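Local structure of pectate lyase II (Xanthomonas campestris pv. campestris, 2QY1) at residues 99-103 / 324-328; 136-142 / 172-176; 203-209 / 225-231; 215-219 / 239-244. The protein probably cleaves pectate, the de-esterified polygalacturonate of plant cell walls, by beta-elimination. The protein carries 2 engineered substitutions. All coordinates share one frame; numbering follows the deposited sequence.

Contact 1 (99-103 / 324-328); sequences IQNMT and AGKNL
N101 and G325 hold the C-terminal tail against the outside of a parallel beta-helix, the fold of this lyase family. N101 sits in the turn where strand 97-105 is interrupted, with its backbone in the left-handed region. A324-L328 is an irregular stretch after helix 314-321, laid against the beta-helix without strand pairing. The direct polar link is the bond from G325 N to N101 OD1, 2.9 Å long with 158° at the hydrogen; the donor arrives tilted from the carbonyl plane of the side-chain amide. The other end of that amide, ND2, bonds to G78 O one coil back, so both ends are gripped and its rotation is fixed.

To one side, A324 CB lies 3.6 Å from N101 OD1 and reaches T103 OG1, while A324 N bonds to T135 OG1 on the following coil. To the other, L328 straddles Q100. CG anti to the backbone N (chi1 -161°) and an extended chain lay Q100 out under the two methyls of L328, which crosses it at about a right angle: L328 CD2 sits 3.6 Å from Q100 CG, and L328 CD1 lies by the amide. Q100 NE2 is itself fixed by D132 OD2. The bend of the tail encloses a water, which donates to N101 OD1 at 2.8 Å and accepts from K326 N at 3.0 Å and, at a longer 3.3 Å, from L328 N.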
loop_
_atom_site.group_PDB
_atom_site.type_symbol
_atom_site.label_atom_id
_atom_site.label_comp_id
_atom_site.label_asym_id
_atom_site.label_seq_id
_atom_site.Cartn_x
_atom_site.Cartn_y
_atom_site.Cartn_z
ATOM N N ILE A 99 -5.581 1.200 9.846
ATOM C CA ILE A 99 -5.353 -0.238 9.716
ATOM C C ILE A 99 -3.905 -0.483 10.126
ATOM O O ILE A 99 -2.982 0.002 9.470
ATOM C CB ILE A 99 -5.635 -0.738 8.276
ATOM C CG1 ILE A 99 -7.087 -0.427 7.877
ATOM C CG2 ILE A 99 -5.336 -2.243 8.145
ATOM C CD1 ILE A 99 -7.331 -0.424 6.373
ATOM N N GLN A 100 -3.712 -1.225 11.218
ATOM C CA GLN A 100 -2.406 -1.304 11.872
ATOM C C GLN A 100 -2.092 -2.691 12.437
ATOM O O GLN A 100 -2.975 -3.358 12.965
ATOM C CB GLN A 100 -2.366 -0.269 12.999
ATOM C CG GLN A 100 -0.994 0.113 13.487
ATOM C CD GLN A 100 -1.050 1.241 14.499
ATOM O OE1 GLN A 100 -1.890 1.237 15.401
ATOM N NE2 GLN A 100 -0.161 2.216 14.349
ATOM N N ASN A 101 -0.829 -3.106 12.321
ATOM C CA ASN A 101 -0.324 -4.360 12.912
ATOM C C ASN A 101 -1.030 -5.640 12.443
ATOM O O ASN A 101 -1.078 -6.640 13.173
ATOM C CB ASN A 101 -0.302 -4.271 14.450
ATOM C CG ASN A 101 0.837 -5.069 15.070
ATOM O OD1 ASN A 101 1.990 -4.958 14.652
ATOM N ND2 ASN A 101 0.516 -5.871 16.080
ATOM N N MET A 102 -1.581 -5.609 11.229
ATOM C CA MET A 102 -2.199 -6.798 10.646
ATOM C C MET A 102 -1.189 -7.576 9.813
ATOM O O MET A 102 -0.400 -6.988 9.072
ATOM C CB MET A 102 -3.405 -6.431 9.773
ATOM C CG MET A 102 -4.603 -5.878 10.537
ATOM S SD MET A 102 -5.416 -7.114 11.564
ATOM C CE MET A 102 -6.427 -7.954 10.340
ATOM N N THR A 103 -1.216 -8.897 9.953
ATOM C CA THR A 103 -0.450 -9.786 9.090
ATOM C C THR A 103 -1.442 -10.476 8.162
ATOM O O THR A 103 -2.274 -11.277 8.606
ATOM C CB THR A 103 0.377 -10.801 9.906
ATOM O OG1 THR A 103 1.317 -10.095 10.726
ATOM C CG2 THR A 103 1.134 -11.754 8.991
ATOM N N ALA A 324 4.295 -5.881 10.823
ATOM C CA ALA A 324 3.576 -6.222 12.043
ATOM C C ALA A 324 4.499 -6.951 13.016
ATOM O O ALA A 324 5.533 -7.492 12.618
ATOM C CB ALA A 324 2.356 -7.072 11.716
ATOM N N GLY A 325 4.127 -6.952 14.293
ATOM C CA GLY A 325 4.896 -7.653 15.323
ATOM C C GLY A 325 6.140 -6.913 15.777
ATOM O O GLY A 325 6.980 -7.479 16.478
ATOM N N LYS A 326 6.251 -5.644 15.387
ATOM C CA LYS A 326 7.414 -4.815 15.718
ATOM C C LYS A 326 7.104 -3.784 16.799
ATOM O O LYS A 326 7.886 -2.853 17.019
ATOM C CB LYS A 326 7.931 -4.104 14.460
ATOM C CG LYS A 326 8.479 -5.040 13.390
ATOM C CD LYS A 326 9.865 -5.547 13.756
ATOM C CE LYS A 326 10.381 -6.542 12.732
ATOM N NZ LYS A 326 10.384 -5.963 11.357
ATOM N N ASN A 327 5.959 -3.951 17.464
ATOM C CA ASN A 327 5.493 -3.022 18.498
ATOM C C ASN A 327 5.341 -1.575 17.987
ATOM O O ASN A 327 5.469 -0.612 18.745
ATOM C CB ASN A 327 6.409 -3.094 19.726
ATOM C CG ASN A 327 5.841 -2.365 20.922
ATOM O OD1 ASN A 327 4.661 -2.506 21.260
ATOM N ND2 ASN A 327 6.679 -1.578 21.569
ATOM N N LEU A 328 5.055 -1.442 16.692
ATOM C CA LEU A 328 4.880 -0.139 16.036
ATOM C C LEU A 328 6.128 0.754 16.132
ATOM O O LEU A 328 6.020 1.982 16.167
ATOM C CB LEU A 328 3.639 0.594 16.575
ATOM C CG LEU A 328 2.343 -0.204 16.780
ATOM C CD1 LEU A 328 1.270 0.667 17.421
ATOM C CD2 LEU A 328 1.835 -0.812 15.467
HETATM O O HOH W 1 3.487 -5.947 17.761
HETATM O O HOH W 2 4.407 -3.543 14.290
#

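Contact 2 (136-142 / 172-176); sequences VFASLTK and YNYQK
F137 and Y172 stand on neighbouring coils of the parallel beta-helix, just before the chain rounds a corner at N173. Both side chains place CG between backbone N and carbonyl carbon (chi1 71° and 70°) and point the same way, with ring planes nearly parallel but slid until the rings barely overlap. What covers the tyrosine is F137 CB, 3.6 Å from the ring centroid in a CH-pi contact, while Y172 OH lies over the rim of the phenylalanine face. F137 also meets F49 edge-to-face.

Beside them the backbones pair sparingly: Y172 N bonds to V136 O at 3.1 Å, nearly along the C=O axis. A138 N reaches N173 O at a similar distance, but strongly bent, from above the carbonyl plane. Inward, V136 CG1 (3.6 Å) and A138 CB (3.7 Å) press on Y174 CE1, and the phenol is held by G153 O and S115 OG. L140 CD1 fits against the Y174 backbone, 3.4 Å from its carbonyl carbon.

From the corner onward, waters help to join the segments. One donates to A138 O and accepts from N173 ND2; another accepts from Q175 N, donates to S139 O at a longer 3.3 Å, and sits over the centre of the Y174 ring. S139 OG receives T141 N in an ST turn, and K142 NZ binds L140 O as well as E205. The chemistry thus passes from backbone bonds and aromatic packing to waters and charge, consistent with two coils that part as 136-142 turns outward into a loop.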
loop_
_atom_site.group_PDB
_atom_site.type_symbol
_atom_site.label_atom_id
_atom_site.label_comp_id
_atom_site.label_asym_id
_atom_site.label_seq_id
_atom_site.Cartn_x
_atom_site.Cartn_y
_atom_site.Cartn_z
ATOM N N VAL A 136 2.241 -7.798 4.617
ATOM C CA VAL A 136 1.398 -8.325 3.543
ATOM C C VAL A 136 2.238 -9.227 2.640
ATOM O O VAL A 136 3.269 -8.799 2.122
ATOM C CB VAL A 136 0.758 -7.172 2.721
ATOM C CG1 VAL A 136 -0.063 -7.716 1.546
ATOM C CG2 VAL A 136 -0.112 -6.282 3.616
ATOM N N PHE A 137 1.806 -10.475 2.462
ATOM C CA PHE A 137 2.555 -11.428 1.634
ATOM C C PHE A 137 1.669 -12.416 0.875
ATOM O O PHE A 137 0.539 -12.693 1.272
ATOM C CB PHE A 137 3.600 -12.179 2.470
ATOM C CG PHE A 137 3.017 -13.177 3.436
ATOM C CD1 PHE A 137 2.623 -12.783 4.713
ATOM C CD2 PHE A 137 2.872 -14.516 3.070
ATOM C CE1 PHE A 137 2.087 -13.705 5.607
ATOM C CE2 PHE A 137 2.332 -15.444 3.956
ATOM C CZ PHE A 137 1.941 -15.036 5.227
ATOM N N ALA A 138 2.196 -12.942 -0.224
ATOM C CA ALA A 138 1.506 -13.969 -0.992
ATOM C C ALA A 138 2.538 -14.904 -1.607
ATOM O O ALA A 138 3.357 -15.484 -0.893
ATOM C CB ALA A 138 0.625 -13.338 -2.066
ATOM N N SER A 139 2.501 -15.025 -2.932
ATOM C CA SER A 139 3.463 -15.818 -3.684
ATOM C C SER A 139 3.664 -15.216 -5.068
ATOM O O SER A 139 2.750 -14.607 -5.632
ATOM C CB SER A 139 2.985 -17.266 -3.807
ATOM O OG SER A 139 3.790 -18.008 -4.710
ATOM N N LEU A 140 4.870 -15.397 -5.602
ATOM C CA LEU A 140 5.229 -14.939 -6.940
ATOM C C LEU A 140 4.860 -15.973 -8.005
ATOM O O LEU A 140 4.988 -15.717 -9.208
ATOM C CB LEU A 140 6.733 -14.628 -6.993
ATOM C CG LEU A 140 7.258 -13.187 -6.876
ATOM C CD1 LEU A 140 6.254 -12.199 -6.310
ATOM C CD2 LEU A 140 8.577 -13.129 -6.105
ATOM N N THR A 141 4.409 -17.144 -7.554
ATOM C CA THR A 141 4.022 -18.226 -8.455
ATOM C C THR A 141 2.859 -17.800 -9.354
ATOM O O THR A 141 1.893 -17.179 -8.894
ATOM C CB THR A 141 3.676 -19.519 -7.667
ATOM O OG1 THR A 141 4.857 -20.017 -7.027
ATOM C CG2 THR A 141 3.127 -20.601 -8.587
ATOM N N LYS A 142 2.977 -18.117 -10.640
ATOM C CA LYS A 142 1.915 -17.857 -11.600
ATOM C C LYS A 142 1.165 -19.152 -11.883
ATOM O O LYS A 142 1.612 -20.001 -12.655
ATOM C CB LYS A 142 2.472 -17.205 -12.870
ATOM C CG LYS A 142 2.822 -15.741 -12.659
ATOM C CD LYS A 142 3.983 -15.283 -13.523
ATOM C CE LYS A 142 4.467 -13.891 -13.094
ATOM N NZ LYS A 142 4.899 -13.821 -11.655
ATOM N N TYR A 172 6.169 -8.499 0.997
ATOM C CA TYR A 172 7.126 -9.429 0.398
ATOM C C TYR A 172 6.440 -10.594 -0.316
ATOM O O TYR A 172 5.267 -10.871 -0.069
ATOM C CB TYR A 172 8.140 -9.929 1.441
ATOM C CG TYR A 172 7.581 -10.866 2.492
ATOM C CD1 TYR A 172 7.600 -12.248 2.302
ATOM C CD2 TYR A 172 7.054 -10.373 3.686
ATOM C CE1 TYR A 172 7.096 -13.113 3.265
ATOM C CE2 TYR A 172 6.551 -11.233 4.658
ATOM C CZ TYR A 172 6.573 -12.596 4.441
ATOM O OH TYR A 172 6.075 -13.449 5.397
ATOM N N ASN A 173 7.182 -11.263 -1.201
ATOM C CA ASN A 173 6.653 -12.371 -2.004
ATOM C C ASN A 173 5.305 -12.000 -2.617
ATOM O O ASN A 173 4.323 -12.730 -2.488
ATOM C CB ASN A 173 6.557 -13.654 -1.168
ATOM C CG ASN A 173 7.913 -14.166 -0.716
ATOM O OD1 ASN A 173 8.957 -13.705 -1.180
ATOM N ND2 ASN A 173 7.902 -15.131 0.196
ATOM N N TYR A 174 5.276 -10.846 -3.277
ATOM C CA TYR A 174 4.036 -10.247 -3.741
ATOM C C TYR A 174 4.233 -9.694 -5.146
ATOM O O TYR A 174 5.213 -9.000 -5.399
ATOM C CB TYR A 174 3.608 -9.131 -2.775
ATOM C CG TYR A 174 2.119 -9.045 -2.616
ATOM C CD1 TYR A 174 1.465 -9.782 -1.631
ATOM C CD2 TYR A 174 1.354 -8.252 -3.466
ATOM C CE1 TYR A 174 0.085 -9.728 -1.493
ATOM C CE2 TYR A 174 -0.019 -8.190 -3.335
ATOM C CZ TYR A 174 -0.649 -8.930 -2.350
ATOM O OH TYR A 174 -2.017 -8.873 -2.217
ATOM N N GLN A 175 3.325 -10.013 -6.069
ATOM C CA GLN A 175 3.496 -9.561 -7.453
ATOM C C GLN A 175 3.202 -8.070 -7.632
ATOM O O GLN A 175 4.049 -7.324 -8.134
ATOM C CB GLN A 175 2.659 -10.380 -8.443
ATOM C CG GLN A 175 3.051 -10.105 -9.907
ATOM C CD GLN A 175 1.971 -10.463 -10.921
ATOM O OE1 GLN A 175 0.890 -10.935 -10.566
ATOM N NE2 GLN A 175 2.270 -10.248 -12.196
ATOM N N LYS A 176 2.006 -7.650 -7.226
ATOM C CA LYS A 176 1.548 -6.283 -7.457
ATOM C C LYS A 176 1.306 -5.549 -6.141
ATOM O O LYS A 176 0.262 -5.703 -5.509
ATOM C CB LYS A 176 0.308 -6.293 -8.355
ATOM C CG LYS A 176 0.660 -6.624 -9.804
ATOM C CD LYS A 176 -0.557 -6.790 -10.688
ATOM C CE LYS A 176 -0.203 -6.543 -12.158
ATOM N NZ LYS A 176 0.849 -7.469 -12.678
HETATM O O HOH W 3 5.132 -16.744 0.680
HETATM O O HOH W 4 1.154 -11.782 -5.246
#

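Contact 3 (203-209 / 225-231); sequences NVESRVP and NVTTSGI
V204 and V226 meet in the interior, CG2 to CG2 at 3.7 Å, side by side on successive coils of the parallel beta-helix. V226 sets CG1 anti to its N (chi1 -175°), which brings this second methyl to V208 CG2 at 3.9 Å. Further along, P209, which follows a cis peptide, lays CD beside I231 CG1. That same I231 carbon also presses on V208 O, 3.2 Å away, a buried carbonyl with no polar partner in the model.

Around this apolar line the backbones pair in parallel fashion: V204 N bonds to N225 O, and T227 N to V204 O. E205 O is gripped twice, by T228 N at 2.9 Å and by S229 N at 3.1 Å, the latter in the carbonyl plane; this ties down the turn at 227-229. V208 N reaches G230 O from well above the carbonyl plane. A water accepts from R207 N at 2.8 Å, donates to G230 O and bonds to S229 OG, bridging the two segments there.

At the outer edge N203 and N225, both in left-handed backbone conformation, run alongside one another with amide planes 15° apart, and N203 ND2 touches N225 CB at 3.4 Å. They are two rungs of a stack, N173 packing on N203 and N225 on N248, consistent with the asparagine ladder of pectate lyases. The R207 side chain lies about 5 Å from a phosphate, probably from the crystallisation liquor. The contact is flanked by strand 176-180, where V177 and A178 meet V204 and P209, and by strand 245-255, where I249 and F246 meet V226 and I231.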
loop_
_atom_site.group_PDB
_atom_site.type_symbol
_atom_site.label_atom_id
_atom_site.label_comp_id
_atom_site.label_asym_id
_atom_site.label_seq_id
_atom_site.Cartn_x
_atom_site.Cartn_y
_atom_site.Cartn_z
ATOM N N ASN A 203 11.442 -8.819 -2.551
ATOM C CA ASN A 203 11.001 -9.951 -3.372
ATOM C C ASN A 203 9.594 -9.711 -3.920
ATOM O O ASN A 203 8.662 -10.476 -3.662
ATOM C CB ASN A 203 11.101 -11.275 -2.600
ATOM C CG ASN A 203 12.515 -11.570 -2.126
ATOM O OD1 ASN A 203 12.796 -11.553 -0.926
ATOM N ND2 ASN A 203 13.415 -11.835 -3.068
ATOM N N VAL A 204 9.456 -8.612 -4.654
ATOM C CA VAL A 204 8.192 -8.217 -5.271
ATOM C C VAL A 204 8.435 -7.954 -6.757
ATOM O O VAL A 204 9.587 -7.878 -7.186
ATOM C CB VAL A 204 7.569 -6.968 -4.582
ATOM C CG1 VAL A 204 7.198 -7.275 -3.127
ATOM C CG2 VAL A 204 8.504 -5.757 -4.657
ATOM N N GLU A 205 7.369 -7.816 -7.540
ATOM C CA GLU A 205 7.534 -7.657 -8.988
ATOM C C GLU A 205 7.327 -6.233 -9.500
ATOM O O GLU A 205 8.219 -5.681 -10.147
ATOM C CB GLU A 205 6.668 -8.656 -9.766
ATOM C CG GLU A 205 7.119 -10.103 -9.606
ATOM C CD GLU A 205 6.604 -11.031 -10.697
ATOM O OE1 GLU A 205 6.971 -12.226 -10.661
ATOM O OE2 GLU A 205 5.847 -10.583 -11.591
ATOM N N SER A 206 6.168 -5.641 -9.210
ATOM C CA SER A 206 5.816 -4.335 -9.768
ATOM C C SER A 206 4.801 -3.567 -8.921
ATOM O O SER A 206 4.304 -4.081 -7.913
ATOM C CB SER A 206 5.282 -4.493 -11.198
ATOM O OG SER A 206 3.996 -5.089 -11.189
ATOM N N ARG A 207 4.503 -2.342 -9.361
ATOM C CA ARG A 207 3.576 -1.427 -8.684
ATOM C C ARG A 207 4.099 -1.055 -7.300
ATOM O O ARG A 207 3.492 -1.404 -6.287
ATOM C CB ARG A 207 2.173 -2.032 -8.542
ATOM C CG ARG A 207 1.459 -2.443 -9.817
ATOM C CD ARG A 207 0.022 -2.768 -9.450
ATOM N NE ARG A 207 -0.787 -3.252 -10.566
ATOM C CZ ARG A 207 -2.013 -3.756 -10.429
ATOM N NH1 ARG A 207 -2.574 -3.857 -9.223
ATOM N NH2 ARG A 207 -2.678 -4.175 -11.495
ATOM N N VAL A 208 5.222 -0.344 -7.250
ATOM C CA VAL A 208 5.849 -0.047 -5.962
ATOM C C VAL A 208 6.101 1.454 -5.693
ATOM O O VAL A 208 7.225 1.846 -5.375
ATOM C CB VAL A 208 7.159 -0.870 -5.753
ATOM C CG1 VAL A 208 7.329 -1.204 -4.297
ATOM C CG2 VAL A 208 7.144 -2.171 -6.562
ATOM N N PRO A 209 5.058 2.303 -5.801
ATOM C CA PRO A 209 3.681 2.060 -6.223
ATOM C C PRO A 209 3.471 2.316 -7.717
ATOM O O PRO A 209 4.320 2.923 -8.371
ATOM C CB PRO A 209 2.900 3.096 -5.418
ATOM C CG PRO A 209 3.843 4.265 -5.328
ATOM C CD PRO A 209 5.252 3.713 -5.408
ATOM N N ASN A 225 15.215 -6.615 -4.386
ATOM C CA ASN A 225 14.686 -7.680 -5.241
ATOM C C ASN A 225 13.297 -7.350 -5.796
ATOM O O ASN A 225 12.314 -8.058 -5.558
ATOM C CB ASN A 225 14.744 -9.041 -4.530
ATOM C CG ASN A 225 16.172 -9.515 -4.304
ATOM O OD1 ASN A 225 16.561 -9.857 -3.184
ATOM N ND2 ASN A 225 16.967 -9.520 -5.365
ATOM N N VAL A 226 13.243 -6.238 -6.525
ATOM C CA VAL A 226 12.052 -5.797 -7.240
ATOM C C VAL A 226 12.348 -6.043 -8.714
ATOM O O VAL A 226 13.220 -5.395 -9.298
ATOM C CB VAL A 226 11.743 -4.306 -6.966
ATOM C CG1 VAL A 226 10.432 -3.895 -7.611
ATOM C CG2 VAL A 226 11.718 -4.025 -5.460
ATOM N N THR A 227 11.629 -6.993 -9.306
ATOM C CA THR A 227 12.106 -7.655 -10.524
ATOM C C THR A 227 11.562 -7.145 -11.865
ATOM O O THR A 227 12.160 -7.416 -12.912
ATOM C CB THR A 227 11.923 -9.190 -10.435
ATOM O OG1 THR A 227 10.559 -9.495 -10.120
ATOM C CG2 THR A 227 12.835 -9.779 -9.358
ATOM N N THR A 228 10.454 -6.406 -11.841
ATOM C CA THR A 228 9.865 -5.884 -13.080
ATOM C C THR A 228 10.000 -4.365 -13.171
ATOM O O THR A 228 10.546 -3.846 -14.144
ATOM C CB THR A 228 8.383 -6.330 -13.256
ATOM O OG1 THR A 228 8.330 -7.750 -13.444
ATOM C CG2 THR A 228 7.733 -5.650 -14.458
ATOM N N SER A 229 9.491 -3.666 -12.160
ATOM C CA SER A 229 9.585 -2.209 -12.076
ATOM C C SER A 229 9.227 -1.744 -10.670
ATOM O O SER A 229 8.463 -2.411 -9.963
ATOM C CB SER A 229 8.672 -1.535 -13.104
ATOM O OG SER A 229 7.326 -1.942 -12.935
ATOM N N GLY A 230 9.777 -0.603 -10.270
ATOM C CA GLY A 230 9.549 -0.067 -8.928
ATOM C C GLY A 230 8.464 0.991 -8.892
ATOM O O GLY A 230 7.281 0.693 -9.086
ATOM N N ILE A 231 8.873 2.230 -8.631
ATOM C CA ILE A 231 7.961 3.370 -8.635
ATOM C C ILE A 231 7.598 3.691 -10.081
ATOM O O ILE A 231 8.466 4.041 -10.884
ATOM C CB ILE A 231 8.593 4.614 -7.957
ATOM C CG1 ILE A 231 8.971 4.306 -6.503
ATOM C CG2 ILE A 231 7.647 5.814 -8.031
ATOM C CD1 ILE A 231 10.058 5.209 -5.937
HETATM O O HOH W 5 5.981 -0.651 -11.036
#

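Contact 4 (215-219 / 239-244); sequences LSHIY and AKIESN
H217 and E242 both send CG anti to their own backbone N (chi1 -174° and -178°), and the glutamate continues fully extended; this brings ring and carboxylate together on the same face of two paired strands, where they cross with their planes 34° apart. H217 NE2 donates to E242 OE2 at 2.9 Å, the acceptor lying close to the imidazole plane. Two tyrosine hydroxyls also bond the pair: Y304 OH at H217 ND1, and Y306 OH at E242 OE2, which thereby has two partners. K240 runs beside the ring, its CG 3.8 Å from H217 CD2, and K240 O lies at the ring edge, 3.4 Å from the same carbon.

The backbone ladder underneath is regular. K240 N bonds to S216 O, I218 N to K240 O at 2.8 Å, and E242 N to I218 O at 3.0 Å. The strand axes come within 4.6 Å and are close to parallel. Beyond the last of these bonds, Y219 CA approaches E242 O in a CA-H...O contact.

On the other face, S216 OG rests on A239 CB at 3.2 Å and is bonded to Q211, while I218 CD1 packs more loosely on A239 CB. I218 and I241 are in register, both point inward and both reach I231. In-register parallel strands from consecutive coils are the signature of the parallel beta-helix; here the polar face carries a His-carboxylate pair covered by the C-terminal region.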
loop_
_atom_site.group_PDB
_atom_site.type_symbol
_atom_site.label_atom_id
_atom_site.label_comp_id
_atom_site.label_asym_id
_atom_site.label_seq_id
_atom_site.Cartn_x
_atom_site.Cartn_y
_atom_site.Cartn_z
ATOM N N LEU A 215 -0.693 13.604 -6.395
ATOM C CA LEU A 215 0.635 13.880 -5.864
ATOM C C LEU A 215 0.991 12.855 -4.806
ATOM O O LEU A 215 0.135 12.436 -4.023
ATOM C CB LEU A 215 0.702 15.289 -5.261
ATOM C CG LEU A 215 0.302 16.476 -6.144
ATOM C CD1 LEU A 215 0.213 17.748 -5.314
ATOM C CD2 LEU A 215 1.265 16.656 -7.312
ATOM N N SER A 216 2.255 12.448 -4.791
ATOM C CA SER A 216 2.738 11.532 -3.771
ATOM C C SER A 216 4.089 11.965 -3.219
ATOM O O SER A 216 4.851 12.690 -3.873
ATOM C CB SER A 216 2.809 10.096 -4.304
ATOM O OG SER A 216 3.922 9.922 -5.162
ATOM N N HIS A 217 4.363 11.519 -2.000
ATOM C CA HIS A 217 5.655 11.706 -1.374
ATOM C C HIS A 217 6.132 10.324 -0.940
ATOM O O HIS A 217 5.543 9.699 -0.059
ATOM C CB HIS A 217 5.534 12.665 -0.192
ATOM C CG HIS A 217 6.840 13.030 0.441
ATOM N ND1 HIS A 217 6.933 13.455 1.748
ATOM C CD2 HIS A 217 8.104 13.034 -0.047
ATOM C CE1 HIS A 217 8.197 13.713 2.035
ATOM N NE2 HIS A 217 8.928 13.462 0.966
ATOM N N ILE A 218 7.181 9.847 -1.601
ATOM C CA ILE A 218 7.714 8.506 -1.387
ATOM C C ILE A 218 9.122 8.642 -0.807
ATOM O O ILE A 218 10.066 8.944 -1.535
ATOM C CB ILE A 218 7.717 7.696 -2.723
ATOM C CG1 ILE A 218 6.291 7.585 -3.284
ATOM C CG2 ILE A 218 8.342 6.305 -2.540
ATOM C CD1 ILE A 218 6.217 7.281 -4.781
ATOM N N TYR A 219 9.254 8.449 0.506
ATOM C CA TYR A 219 10.538 8.679 1.184
ATOM C C TYR A 219 10.894 7.615 2.216
ATOM O O TYR A 219 10.010 7.022 2.824
ATOM C CB TYR A 219 10.605 10.095 1.794
ATOM C CG TYR A 219 9.867 10.300 3.108
ATOM C CD1 TYR A 219 10.507 10.102 4.335
ATOM C CD2 TYR A 219 8.541 10.727 3.124
ATOM C CE1 TYR A 219 9.829 10.294 5.545
ATOM C CE2 TYR A 219 7.859 10.932 4.323
ATOM C CZ TYR A 219 8.510 10.714 5.529
ATOM O OH TYR A 219 7.829 10.914 6.713
ATOM N N ALA A 239 5.579 12.569 -8.286
ATOM C CA ALA A 239 6.053 11.945 -7.054
ATOM C C ALA A 239 7.334 12.605 -6.555
ATOM O O ALA A 239 8.321 12.698 -7.288
ATOM C CB ALA A 239 6.274 10.456 -7.265
ATOM N N LYS A 240 7.308 13.078 -5.313
ATOM C CA LYS A 240 8.525 13.508 -4.639
ATOM C C LYS A 240 9.186 12.260 -4.057
ATOM O O LYS A 240 8.697 11.681 -3.085
ATOM C CB LYS A 240 8.222 14.542 -3.548
ATOM C CG LYS A 240 9.467 15.095 -2.870
ATOM C CD LYS A 240 9.130 16.184 -1.860
ATOM C CE LYS A 240 10.394 16.789 -1.263
ATOM N NZ LYS A 240 11.170 17.599 -2.247
ATOM N N ILE A 241 10.289 11.847 -4.677
ATOM C CA ILE A 241 10.991 10.619 -4.305
ATOM C C ILE A 241 12.283 10.983 -3.573
ATOM O O ILE A 241 13.245 11.451 -4.184
ATOM C CB ILE A 241 11.272 9.730 -5.548
ATOM C CG1 ILE A 241 9.961 9.419 -6.285
ATOM C CG2 ILE A 241 12.002 8.444 -5.147
ATOM C CD1 ILE A 241 10.139 8.748 -7.642
ATOM N N GLU A 242 12.289 10.751 -2.261
ATOM C CA GLU A 242 13.302 11.318 -1.373
ATOM C C GLU A 242 13.902 10.289 -0.413
ATOM O O GLU A 242 13.176 9.543 0.237
ATOM C CB GLU A 242 12.676 12.473 -0.581
ATOM C CG GLU A 242 13.616 13.204 0.364
ATOM C CD GLU A 242 12.924 14.283 1.187
ATOM O OE1 GLU A 242 13.627 14.967 1.956
ATOM O OE2 GLU A 242 11.688 14.449 1.073
ATOM N N SER A 243 15.232 10.258 -0.334
ATOM C CA SER A 243 15.955 9.470 0.677
ATOM C C SER A 243 15.513 8.007 0.819
ATOM O O SER A 243 15.435 7.476 1.932
ATOM C CB SER A 243 15.904 10.177 2.041
ATOM O OG SER A 243 16.595 11.412 1.997
ATOM N N ASN A 244 15.221 7.364 -0.307
ATOM C CA ASN A 244 14.938 5.934 -0.318
ATOM C C ASN A 244 16.243 5.148 -0.438
ATOM O O ASN A 244 17.301 5.719 -0.715
ATOM C CB ASN A 244 13.981 5.574 -1.465
ATOM C CG ASN A 244 12.675 6.354 -1.415
ATOM O OD1 ASN A 244 12.512 7.359 -2.107
ATOM N ND2 ASN A 244 11.744 5.898 -0.593
#

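Overall arrangement
All four contacts join coils of the same parallel beta-helix or close its side. Contacts 2, 3 and 4 follow one another along it: the centres of contacts 2 and 3 are about 11 Å apart, those of contacts 3 and 4 about 16 Å. The K142-E205 salt bridge and a probable bond from S206 N to Q175 O link contacts 2 and 3. Contacts 3 and 4 alternate along the chain, share strand 215-226, and meet where I218 packs on P209 and I231. Contact 1, its centre about 19 Å from that of contact 2, touches it through T103 and F137; its return from residue 324 encloses the others in sequence, so the tail comes back to an early coil.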